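Local coordinates for acyl-coenzyme A oxidase 3 (Yarrowia lipolytica, PDB 5YS9), which oxidises acyl-CoA substrates of different chain lengths to (2E)-enoyl-CoAs in peroxisomal fatty acid beta-oxidation, using FAD and passing electrons to oxygen to form hydrogen peroxide, at residues K560-A565 with N587-W592; S500-K505 with L510-E515; Y280-V283 with V289-P292. One frame throughout, in Å; residues are numbered along the deposited sequence.

Interaction 1: K560-A565 with N587-W592; sequences KHLVTA and NLFTLW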
loop_
_atom_site.group_PDB
_atom_site.type_symbol
_atom_site.label_atom_id
_atom_site.label_comp_id
_atom_site.label_asym_id
_atom_site.label_seq_id
_atom_site.Cartn_x
_atom_site.Cartn_y
_atom_site.Cartn_z
ATOM N N LYS A 560 -16.518 0.810 16.581
ATOM C CA LYS A 560 -17.732 1.164 17.249
ATOM C C LYS A 560 -17.788 2.665 17.443
ATOM O O LYS A 560 -18.816 3.266 17.226
ATOM C CB LYS A 560 -17.820 0.407 18.573
ATOM C CG LYS A 560 -18.877 0.907 19.530
ATOM C CD LYS A 560 -18.257 1.634 20.702
ATOM C CE LYS A 560 -18.722 3.069 20.759
ATOM N NZ LYS A 560 -17.678 3.951 21.335
ATOM N N HIS A 561 -16.675 3.281 17.812
ATOM C CA HIS A 561 -16.659 4.754 17.902
ATOM C C HIS A 561 -16.957 5.510 16.567
ATOM O O HIS A 561 -17.687 6.502 16.567
ATOM C CB HIS A 561 -15.380 5.283 18.611
ATOM C CG HIS A 561 -15.573 6.642 19.206
ATOM N ND1 HIS A 561 -16.504 6.891 20.198
ATOM C CD2 HIS A 561 -15.020 7.839 18.899
ATOM C CE1 HIS A 561 -16.494 8.181 20.491
ATOM N NE2 HIS A 561 -15.601 8.778 19.719
ATOM N N LEU A 562 -16.400 5.043 15.446
ATOM C CA LEU A 562 -16.730 5.572 14.087
ATOM C C LEU A 562 -18.215 5.482 13.760
ATOM O O LEU A 562 -18.783 6.409 13.243
ATOM C CB LEU A 562 -15.939 4.810 12.987
ATOM C CG LEU A 562 -14.435 5.126 12.900
ATOM C CD1 LEU A 562 -13.627 3.981 12.325
ATOM C CD2 LEU A 562 -14.235 6.393 12.092
ATOM N N VAL A 563 -18.816 4.334 14.058
ATOM C CA VAL A 563 -20.250 4.089 13.881
ATOM C C VAL A 563 -21.065 5.084 14.731
ATOM O O VAL A 563 -21.966 5.763 14.261
ATOM C CB VAL A 563 -20.574 2.630 14.313
ATOM C CG1 VAL A 563 -22.081 2.381 14.423
ATOM C CG2 VAL A 563 -19.907 1.623 13.372
ATOM N N THR A 564 -20.729 5.161 16.004
ATOM C CA THR A 564 -21.427 6.032 16.928
ATOM C C THR A 564 -21.331 7.484 16.509
ATOM O O THR A 564 -22.351 8.168 16.394
ATOM C CB THR A 564 -20.923 5.757 18.346
ATOM O OG1 THR A 564 -21.569 4.561 18.752
ATOM C CG2 THR A 564 -21.270 6.828 19.306
ATOM N N ALA A 565 -20.121 7.938 16.217
ATOM C CA ALA A 565 -19.931 9.337 15.831
ATOM C C ALA A 565 -20.655 9.709 14.546
ATOM O O ALA A 565 -21.207 10.814 14.455
ATOM C CB ALA A 565 -18.462 9.674 15.735
ATOM N N ASN A 587 -25.621 3.682 7.279
ATOM C CA ASN A 587 -26.029 2.259 7.288
ATOM C C ASN A 587 -25.131 1.394 6.479
ATOM O O ASN A 587 -24.830 0.291 6.912
ATOM C CB ASN A 587 -27.474 2.073 6.820
ATOM C CG ASN A 587 -28.484 2.480 7.878
ATOM O OD1 ASN A 587 -28.150 3.105 8.896
ATOM N ND2 ASN A 587 -29.714 2.098 7.656
ATOM N N LEU A 588 -24.681 1.899 5.323
ATOM C CA LEU A 588 -23.731 1.158 4.461
ATOM C C LEU A 588 -22.430 0.986 5.212
ATOM O O LEU A 588 -21.949 -0.132 5.365
ATOM C CB LEU A 588 -23.505 1.861 3.120
ATOM C CG LEU A 588 -22.581 1.178 2.101
ATOM C CD1 LEU A 588 -22.892 -0.326 1.850
ATOM C CD2 LEU A 588 -22.621 1.960 0.802
ATOM N N PHE A 589 -21.902 2.079 5.768
ATOM C CA PHE A 589 -20.704 1.968 6.577
ATOM C C PHE A 589 -20.862 0.851 7.613
ATOM O O PHE A 589 -20.052 -0.091 7.675
ATOM C CB PHE A 589 -20.350 3.304 7.247
ATOM C CG PHE A 589 -19.165 3.218 8.147
ATOM C CD1 PHE A 589 -17.912 2.884 7.633
ATOM C CD2 PHE A 589 -19.297 3.401 9.526
ATOM C CE1 PHE A 589 -16.806 2.753 8.486
ATOM C CE2 PHE A 589 -18.190 3.294 10.370
ATOM C CZ PHE A 589 -16.946 2.981 9.848
ATOM N N THR A 590 -21.939 0.943 8.376
ATOM C CA THR A 590 -22.074 0.183 9.572
ATOM C C THR A 590 -22.339 -1.297 9.251
ATOM O O THR A 590 -21.757 -2.204 9.888
ATOM C CB THR A 590 -23.157 0.799 10.488
ATOM O OG1 THR A 590 -22.771 2.121 10.908
ATOM C CG2 THR A 590 -23.369 -0.061 11.716
ATOM N N LEU A 591 -23.201 -1.541 8.262
ATOM C CA LEU A 591 -23.519 -2.906 7.859
ATOM C C LEU A 591 -22.372 -3.576 7.105
ATOM O O LEU A 591 -22.177 -4.792 7.186
ATOM C CB LEU A 591 -24.772 -2.887 7.025
ATOM C CG LEU A 591 -26.017 -2.530 7.874
ATOM C CD1 LEU A 591 -27.125 -1.958 7.032
ATOM C CD2 LEU A 591 -26.515 -3.770 8.615
ATOM N N TRP A 592 -21.629 -2.775 6.342
ATOM C CA TRP A 592 -20.460 -3.264 5.649
ATOM C C TRP A 592 -19.429 -3.718 6.713
ATOM O O TRP A 592 -18.909 -4.845 6.642
ATOM C CB TRP A 592 -19.922 -2.195 4.656
ATOM C CG TRP A 592 -18.586 -2.508 4.123
ATOM C CD1 TRP A 592 -18.278 -3.436 3.182
ATOM C CD2 TRP A 592 -17.363 -1.913 4.525
ATOM N NE1 TRP A 592 -16.949 -3.458 2.962
ATOM C CE2 TRP A 592 -16.340 -2.537 3.771
ATOM C CE3 TRP A 592 -17.021 -0.933 5.468
ATOM C CZ2 TRP A 592 -14.974 -2.208 3.915
ATOM C CZ3 TRP A 592 -15.647 -0.609 5.627
ATOM C CH2 TRP A 592 -14.643 -1.251 4.844
#
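Leu562 and Val563 on one helix meet Phe589 and Thr590 on another. Two successive residues from each side make the contact, and all four are buried. The short helical segments run nearly antiparallel, with 158° between their N-to-C directions. Their axes come within 10.1 Å. In this register Val563 lies opposite Thr590, with 6.1 Å between their CA atoms.

Leu562 comes first along 560-565. It touches through the base of its side chain rather than its methyl ends. Its CB lies 3.8 Å from Phe589 CE2 and is equally near CZ, so it meets the far end of the ring. Phe589 CG stands anti to the backbone N (chi1 177°), and this carries the ring across to the other helix.

Val563 follows and is shared between two partners. Its CG2 methyl approaches Phe589 CE2 obliquely at 3.8 Å, on the same ring atom that Leu562 meets. Its CG1 methyl packs against the side chain of Thr590, 3.6 Å from OG1 and 3.9 Å from CG2. The Val563 and Thr590 side chains cross at about a right angle. The threonine hydroxyl is turned back to its own helix, where it is hydrogen-bonded to Ala586 O, so toward Val563 it serves as packing surface. With an alanine replacing Val563, both methyls are gone, which is likely to open a gap beside Thr590 and leave that end of the Phe589 ring less firmly packed.

The contact joins helix 547-573 to helix 579-596 within the helical C-terminal part of the oxidase. Helix 507-534 adds Trp514 against Val563 and Leu510 against Thr590. Phe361 of helix 349-385 touches Leu562 and makes an edge-to-face pair with the Phe589 ring.

Interaction 2: S500-K505 with L510-E515; sequences SGRDLK and LIEAWE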
loop_
_atom_site.group_PDB
_atom_site.type_symbol
_atom_site.label_atom_id
_atom_site.label_comp_id
_atom_site.label_asym_id
_atom_site.label_seq_id
_atom_site.Cartn_x
_atom_site.Cartn_y
_atom_site.Cartn_z
ATOM N N SER A 500 -32.795 -10.728 17.909
ATOM C CA SER A 500 -34.167 -10.995 18.321
ATOM C C SER A 500 -35.210 -10.507 17.328
ATOM O O SER A 500 -36.244 -9.980 17.718
ATOM C CB SER A 500 -34.440 -10.384 19.689
ATOM O OG SER A 500 -33.359 -10.607 20.562
ATOM N N GLY A 501 -34.927 -10.673 16.044
ATOM C CA GLY A 501 -35.875 -10.336 15.004
ATOM C C GLY A 501 -36.043 -8.857 14.787
ATOM O O GLY A 501 -36.962 -8.432 14.121
ATOM N N ARG A 502 -35.143 -8.072 15.350
ATOM C CA ARG A 502 -35.177 -6.637 15.198
ATOM C C ARG A 502 -34.735 -6.228 13.809
ATOM O O ARG A 502 -34.186 -7.015 13.057
ATOM C CB ARG A 502 -34.298 -5.953 16.236
ATOM C CG ARG A 502 -34.429 -6.500 17.637
ATOM C CD ARG A 502 -34.687 -5.393 18.634
ATOM N NE ARG A 502 -33.483 -4.906 19.302
ATOM C CZ ARG A 502 -32.446 -5.650 19.665
ATOM N NH1 ARG A 502 -31.423 -5.086 20.268
ATOM N NH2 ARG A 502 -32.423 -6.947 19.433
ATOM N N ASP A 503 -35.026 -4.990 13.466
ATOM C CA ASP A 503 -34.638 -4.428 12.186
ATOM C C ASP A 503 -33.166 -4.033 12.092
ATOM O O ASP A 503 -32.670 -3.227 12.858
ATOM C CB ASP A 503 -35.497 -3.203 11.900
ATOM C CG ASP A 503 -35.440 -2.774 10.466
ATOM O OD1 ASP A 503 -35.013 -3.563 9.621
ATOM O OD2 ASP A 503 -35.828 -1.640 10.179
ATOM N N LEU A 504 -32.504 -4.588 11.091
ATOM C CA LEU A 504 -31.130 -4.300 10.760
ATOM C C LEU A 504 -30.967 -2.990 9.994
ATOM O O LEU A 504 -29.837 -2.591 9.717
ATOM C CB LEU A 504 -30.513 -5.472 9.989
ATOM C CG LEU A 504 -30.194 -6.645 10.910
ATOM C CD1 LEU A 504 -29.940 -7.928 10.143
ATOM C CD2 LEU A 504 -28.999 -6.314 11.818
ATOM N N LYS A 505 -32.066 -2.314 9.672
ATOM C CA LYS A 505 -32.014 -0.985 9.088
ATOM C C LYS A 505 -32.083 0.102 10.153
ATOM O O LYS A 505 -31.911 1.288 9.852
ATOM C CB LYS A 505 -33.132 -0.810 8.060
ATOM C CG LYS A 505 -33.038 -1.743 6.849
ATOM C CD LYS A 505 -34.332 -1.784 6.018
ATOM C CE LYS A 505 -35.306 -2.898 6.439
ATOM N NZ LYS A 505 -35.770 -3.699 5.262
ATOM N N LEU A 510 -28.007 -1.528 15.195
ATOM C CA LEU A 510 -26.638 -1.614 14.708
ATOM C C LEU A 510 -25.655 -0.954 15.710
ATOM O O LEU A 510 -24.552 -1.473 15.934
ATOM C CB LEU A 510 -26.527 -0.976 13.318
ATOM C CG LEU A 510 -27.461 -1.423 12.175
ATOM C CD1 LEU A 510 -27.195 -0.567 10.945
ATOM C CD2 LEU A 510 -27.325 -2.902 11.845
ATOM N N ILE A 511 -26.056 0.148 16.354
ATOM C CA ILE A 511 -25.213 0.692 17.438
ATOM C C ILE A 511 -25.034 -0.325 18.589
ATOM O O ILE A 511 -23.904 -0.604 19.046
ATOM C CB ILE A 511 -25.738 2.032 17.943
ATOM C CG1 ILE A 511 -25.436 3.119 16.888
ATOM C CG2 ILE A 511 -25.087 2.407 19.279
ATOM C CD1 ILE A 511 -26.180 4.427 17.084
ATOM N N GLU A 512 -26.149 -0.909 19.005
ATOM C CA GLU A 512 -26.139 -1.857 20.105
ATOM C C GLU A 512 -25.238 -3.049 19.752
ATOM O O GLU A 512 -24.470 -3.535 20.580
ATOM C CB GLU A 512 -27.568 -2.297 20.433
ATOM C CG GLU A 512 -27.728 -3.036 21.755
ATOM C CD GLU A 512 -28.984 -3.887 21.758
ATOM O OE1 GLU A 512 -28.914 -5.120 21.609
ATOM O OE2 GLU A 512 -30.074 -3.312 21.856
ATOM N N ALA A 513 -25.315 -3.477 18.505
ATOM C CA ALA A 513 -24.519 -4.610 18.049
ATOM C C ALA A 513 -22.985 -4.350 18.102
ATOM O O ALA A 513 -22.229 -5.253 18.404
ATOM C CB ALA A 513 -24.959 -5.010 16.643
ATOM N N TRP A 514 -22.551 -3.118 17.813
ATOM C CA TRP A 514 -21.135 -2.717 17.990
ATOM C C TRP A 514 -20.738 -2.548 19.468
ATOM O O TRP A 514 -19.577 -2.816 19.849
ATOM C CB TRP A 514 -20.787 -1.454 17.155
ATOM C CG TRP A 514 -20.569 -1.831 15.759
ATOM C CD1 TRP A 514 -21.419 -1.642 14.707
ATOM C CD2 TRP A 514 -19.452 -2.573 15.254
ATOM N NE1 TRP A 514 -20.886 -2.223 13.568
ATOM C CE2 TRP A 514 -19.683 -2.797 13.875
ATOM C CE3 TRP A 514 -18.275 -3.084 15.839
ATOM C CZ2 TRP A 514 -18.768 -3.491 13.059
ATOM C CZ3 TRP A 514 -17.358 -3.753 15.033
ATOM C CH2 TRP A 514 -17.620 -3.968 13.650
ATOM N N GLU A 515 -21.685 -2.090 20.290
ATOM C CA GLU A 515 -21.490 -2.064 21.741
ATOM C C GLU A 515 -21.355 -3.473 22.279
ATOM O O GLU A 515 -20.484 -3.729 23.134
ATOM C CB GLU A 515 -22.603 -1.266 22.456
ATOM C CG GLU A 515 -22.594 0.229 22.116
ATOM C CD GLU A 515 -23.651 1.043 22.871
ATOM O OE1 GLU A 515 -24.552 0.454 23.521
ATOM O OE2 GLU A 515 -23.585 2.293 22.835
#
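Arg502 and Glu512 form a salt bridge, with Arg502 NH1 2.7 Å from Glu512 OE2. The carboxylate lies at the edge of the guanidinium, near its plane, and the two planes are 29° apart. NH1 points between the two oxygens, since Glu512 OE1 is only 2.8 Å from it. As a hydrogen bond the NH1 to OE2 pair is weak, with an N-H...O angle of just 119°. Charge attraction probably accounts for much of the contact. Glu512 CG is anti to its backbone N (chi1 -167°), and the chain stretches on to the arginine, whose chain is kinked to meet it. Arg502 NH2 is hydrogen-bonded to Thr498 O, a second partner for the guanidinium within the loop.

Segment 500-505 leads into helix 507-534, the first of the C-terminal helices after this loop, and the bridge ties it to the first turns of that helix.

Nearer the helix start the contact becomes apolar. Leu510 CD2 lies 3.8 Å from Leu504 CD2, and the side chains cross at about a right angle. The branched end of Leu510 covers Leu504 O, with CD2 closest at 3.3 Å. Leu618 of helix 609-628 also touches Leu504, while Leu591 of helix 579-596 packs on Leu510.

Interaction 3: Y280-V283 with V289-P292; sequences YAKV and VSQP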
loop_
_atom_site.group_PDB
_atom_site.type_symbol
_atom_site.label_atom_id
_atom_site.label_comp_id
_atom_site.label_asym_id
_atom_site.label_seq_id
_atom_site.Cartn_x
_atom_site.Cartn_y
_atom_site.Cartn_z
ATOM N N TYR A 280 7.855 23.473 33.096
ATOM C CA TYR A 280 7.500 22.322 33.913
ATOM C C TYR A 280 8.627 21.858 34.808
ATOM O O TYR A 280 8.418 21.689 36.003
ATOM C CB TYR A 280 6.997 21.181 33.045
ATOM C CG TYR A 280 5.735 21.555 32.331
ATOM C CD1 TYR A 280 4.595 21.907 33.052
ATOM C CD2 TYR A 280 5.668 21.601 30.923
ATOM C CE1 TYR A 280 3.427 22.279 32.416
ATOM C CE2 TYR A 280 4.484 21.954 30.268
ATOM C CZ TYR A 280 3.371 22.291 31.029
ATOM O OH TYR A 280 2.195 22.664 30.452
ATOM N N ALA A 281 9.808 21.646 34.247
ATOM C CA ALA A 281 10.963 21.243 35.027
ATOM C C ALA A 281 11.949 22.394 35.072
ATOM O O ALA A 281 12.259 22.968 34.020
ATOM C CB ALA A 281 11.599 20.016 34.405
ATOM N N LYS A 282 12.462 22.710 36.275
ATOM C CA LYS A 282 13.382 23.845 36.481
ATOM C C LYS A 282 14.666 23.382 37.164
ATOM O O LYS A 282 14.623 22.482 37.984
ATOM C CB LYS A 282 12.737 24.960 37.324
ATOM C CG LYS A 282 11.240 25.155 37.096
ATOM C CD LYS A 282 10.666 26.137 38.092
ATOM C CE LYS A 282 9.221 26.497 37.755
ATOM N NZ LYS A 282 9.113 27.130 36.406
ATOM N N VAL A 283 15.776 24.039 36.814
ATOM C CA VAL A 283 17.110 23.779 37.318
ATOM C C VAL A 283 17.678 25.160 37.695
ATOM O O VAL A 283 17.694 26.068 36.873
ATOM C CB VAL A 283 18.040 23.093 36.268
ATOM C CG1 VAL A 283 19.449 22.880 36.809
ATOM C CG2 VAL A 283 17.472 21.756 35.835
ATOM N N VAL A 289 17.029 20.776 41.181
ATOM C CA VAL A 289 16.013 20.400 40.204
ATOM C C VAL A 289 14.655 20.310 40.904
ATOM O O VAL A 289 14.565 19.667 41.952
ATOM C CB VAL A 289 16.344 19.020 39.585
ATOM C CG1 VAL A 289 15.294 18.573 38.570
ATOM C CG2 VAL A 289 17.746 19.016 38.978
ATOM N N SER A 290 13.633 20.945 40.304
ATOM C CA SER A 290 12.242 20.953 40.761
ATOM C C SER A 290 11.308 20.652 39.590
ATOM O O SER A 290 11.591 21.020 38.465
ATOM C CB SER A 290 11.876 22.321 41.343
ATOM O OG SER A 290 12.747 23.333 40.855
ATOM N N GLN A 291 10.198 19.981 39.872
ATOM C CA GLN A 291 9.171 19.614 38.888
ATOM C C GLN A 291 7.776 19.830 39.518
ATOM O O GLN A 291 7.161 18.854 39.942
ATOM C CB GLN A 291 9.373 18.159 38.402
ATOM C CG GLN A 291 10.725 18.006 37.671
ATOM C CD GLN A 291 11.015 16.661 36.980
ATOM O OE1 GLN A 291 12.093 16.060 37.196
ATOM N NE2 GLN A 291 10.099 16.223 36.107
ATOM N N PRO A 292 7.285 21.112 39.584
ATOM C CA PRO A 292 6.024 21.457 40.309
ATOM C C PRO A 292 4.789 20.670 39.841
ATOM O O PRO A 292 4.831 20.052 38.784
ATOM C CB PRO A 292 5.841 22.978 40.047
ATOM C CG PRO A 292 7.178 23.497 39.618
ATOM C CD PRO A 292 7.945 22.324 39.035
#
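A small antiparallel beta hairpin brings Lys282 and Val283 of strand 282-283 beside Val289 and Ser290 of strand 289-290. Lys282 and Ser290 are its hydrogen-bonded pair. Lys282 N donates to Ser290 O at 2.9 Å, and the bond is nearly straight at 174°. Ser290 N returns a bond to Lys282 O at 3.0 Å. Each of these two carbonyl oxygens also receives a CA-H...O contact: Ala281 CA lies 3.5 Å from Ser290 O, and Val289 CA is 3.3 Å from Lys282 O.

Val283 and Val289 form the adjoining non-hydrogen-bonded pair. Their side chains lie side by side and point the same way, and the CG2 methyls meet at 4.2 Å. Both valines have CG1 anti to the backbone N (chi1 178° and 179°), and this matching turn sets CG2 against CG2. The side chains of Lys282 and Ser290 occupy the other face, where Lys282 CB lies 3.9 Å from Ser290 OG. The lysine chain then runs across Pro292 at about a right angle, with CE near the proline CG. Its NZ is hydrogen-bonded to Met278 O in the preceding loop.

Beyond the paired strands the backbones stay close. Pro292 CD packs 3.1 Å from Tyr280 O, and Ala281 CB touches the aliphatic CG of Gln291.

The valine face is turned to the main beta sheet. Leu217 and Val219 of strand 210-219 touch Val283 and Val289 respectively. Tyr224 of strand 222-232 packs on Val289, and Lys227 of the same strand touches Ala281.

Overall arrangement
Interactions 1 and 2 are neighbours, with centres 12 Å apart, and both lie in the C-terminal helical region. Helix 507-534, which carries one side of interaction 2, lies against both helices of interaction 1, and Asn587 ND2 probably bonds to Lys505 O. All four touching residues of interaction 1 are buried, and it relies on side-chain packing between two helices. Interaction 2 is partly buried and adds an ion pair to its leucine contact. Interaction 3 stands apart beside the beta sheet, with its centre 46 Å from that of interaction 1 and 53 Å from that of interaction 2. There backbone hydrogen bonds join two short strands, and the partly exposed hairpin buries a larger area than either of the other two.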